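PDB 6VMT: programmed Cell Death Protein 5 Homolog, which probably binds DNA and folds as an all-helical chain with one long helix leading into a compact helical bundle. Local coordinates for residues Val88-Leu91 / Leu92-Ala96. Sequence-based numbering, arbitrary orientation.
Sequences VREL and LGQMA
Leu92 reaches back to Val88 twice, once through the backbone and once through its side chain. Its N-H gives a nearly straight hydrogen bond to Val88 O, 2.8 Å from Leu92 N, and its CD1 lies 4.0 Å from Val88 CG1. The two side chains run side by side and point the same way. Val88 brings CG1 to this meeting by setting it anti to the backbone N (chi1 169°). Leu92 CG lies 3.7 Å from Val88 O, and Leu92 CB is close to the carbonyl oxygens of both Val88 and Arg89. Both Val88 and Leu92 are buried, and Val88 also rests on Arg51 and Leu52 of helix 46-75.

Gly93 takes part by backbone alone: Gly93 N donates a nearly straight hydrogen bond to Arg89 O, 3.1 Å between the two atoms, on the exposed side of the helix, where Arg89 and Glu90 start their side chains away from residues 92-96.

At Gln94 the backbone N donates to Glu90 O in the carbonyl plane, a more bent hydrogen bond with an N-H...O angle of 150°. With CG beside its own backbone N (chi1 -72°), the side chain passes close to that same oxygen, 3.5 Å between Gln94 CG and Glu90 O. Beyond CG the chain is extended, and Gln94 NE2 comes to 3.9 Å from Leu91 CD2, a van der Waals approach with the two side chains passing at a slant.

Met95 N donates to Leu91 O in a hydrogen bond of 3.0 Å, and Met95 CG lies against the same oxygen before the chain bends at chi2. Leu91 itself packs on Val66, and Ala96 touches Arg62. Bonds from each N-H to the C=O four residues earlier mark a regular alpha-helix; buried Val88, Leu91 and Leu92 set against exposed Arg89, Glu90, Gly93 and Gln94 make this part of helix 85-103 amphipathic, its apolar side laid on helix 46-75 in the PDCD5-family helical bundle.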
loop_
_atom_site.group_PDB
_atom_site.type_symbol
_atom_site.label_atom_id
_atom_site.label_comp_id
_atom_site.label_asym_id
_atom_site.label_seq_id
_atom_site.Cartn_x
_atom_site.Cartn_y
_atom_site.Cartn_z
ATOM N N VAL A 88 -7.832 -2.552 12.748
ATOM C CA VAL A 88 -6.947 -3.267 11.785
ATOM C C VAL A 88 -7.276 -4.762 11.856
ATOM O O VAL A 88 -7.667 -5.345 10.819
ATOM C CB VAL A 88 -5.465 -2.994 12.083
ATOM C CG1 VAL A 88 -4.549 -3.921 11.303
ATOM C CG2 VAL A 88 -5.105 -1.542 11.812
ATOM N N ARG A 89 -7.146 -5.346 13.047
ATOM C CA ARG A 89 -7.394 -6.793 13.310
ATOM C C ARG A 89 -8.754 -7.166 12.720
ATOM O O ARG A 89 -8.813 -8.103 11.939
ATOM C CB ARG A 89 -7.247 -7.053 14.810
ATOM C CG ARG A 89 -8.304 -7.958 15.413
ATOM C CD ARG A 89 -7.917 -8.537 16.763
ATOM N NE ARG A 89 -8.748 -9.713 17.017
ATOM C CZ ARG A 89 -8.694 -10.885 16.353
ATOM N NH1 ARG A 89 -7.829 -11.097 15.373
ATOM N NH2 ARG A 89 -9.519 -11.862 16.681
ATOM N N GLU A 90 -9.785 -6.381 13.002
ATOM C CA GLU A 90 -11.161 -6.557 12.451
ATOM C C GLU A 90 -11.083 -6.631 10.925
ATOM O O GLU A 90 -11.528 -7.638 10.379
ATOM C CB GLU A 90 -12.059 -5.421 12.946
ATOM C CG GLU A 90 -13.554 -5.667 12.835
ATOM C CD GLU A 90 -14.396 -4.626 13.580
ATOM O OE1 GLU A 90 -14.144 -3.416 13.386
ATOM O OE2 GLU A 90 -15.299 -5.014 14.375
ATOM N N LEU A 91 -10.477 -5.633 10.264
ATOM C CA LEU A 91 -10.373 -5.560 8.772
ATOM C C LEU A 91 -9.590 -6.769 8.242
ATOM O O LEU A 91 -10.081 -7.424 7.308
ATOM C CB LEU A 91 -9.695 -4.257 8.345
ATOM C CG LEU A 91 -10.442 -2.939 8.580
ATOM C CD1 LEU A 91 -9.640 -1.792 8.015
ATOM C CD2 LEU A 91 -11.805 -2.929 7.937
ATOM N N LEU A 92 -8.441 -7.107 8.824
ATOM C CA LEU A 92 -7.658 -8.305 8.380
ATOM C C LEU A 92 -8.509 -9.590 8.406
ATOM O O LEU A 92 -8.438 -10.384 7.474
ATOM C CB LEU A 92 -6.458 -8.459 9.298
ATOM C CG LEU A 92 -5.283 -7.545 8.973
ATOM C CD1 LEU A 92 -4.219 -7.650 10.034
ATOM C CD2 LEU A 92 -4.686 -7.895 7.647
ATOM N N GLY A 93 -9.318 -9.800 9.427
ATOM C CA GLY A 93 -10.292 -10.899 9.398
ATOM C C GLY A 93 -11.267 -10.759 8.248
ATOM O O GLY A 93 -11.495 -11.737 7.577
ATOM N N GLN A 94 -11.839 -9.583 8.023
ATOM C CA GLN A 94 -12.911 -9.408 7.015
ATOM C C GLN A 94 -12.375 -9.719 5.620
ATOM O O GLN A 94 -13.160 -10.178 4.786
ATOM C CB GLN A 94 -13.440 -7.979 7.021
ATOM C CG GLN A 94 -14.293 -7.630 8.235
ATOM C CD GLN A 94 -15.187 -6.434 7.988
ATOM O OE1 GLN A 94 -16.183 -6.529 7.276
ATOM N NE2 GLN A 94 -14.846 -5.295 8.576
ATOM N N MET A 95 -11.111 -9.408 5.339
ATOM C CA MET A 95 -10.567 -9.609 3.976
ATOM C C MET A 95 -10.279 -11.106 3.887
ATOM O O MET A 95 -10.877 -11.756 3.002
ATOM C CB MET A 95 -9.327 -8.754 3.642
ATOM C CG MET A 95 -9.505 -7.216 3.850
ATOM S SD MET A 95 -10.689 -6.266 2.791
ATOM C CE MET A 95 -10.504 -4.590 3.408
ATOM N N ALA A 96 -9.502 -11.656 4.825
ATOM C CA ALA A 96 -9.266 -13.121 4.906
ATOM C C ALA A 96 -10.572 -13.848 4.593
ATOM O O ALA A 96 -10.633 -14.719 3.724
ATOM C CB ALA A 96 -8.791 -13.518 6.275
#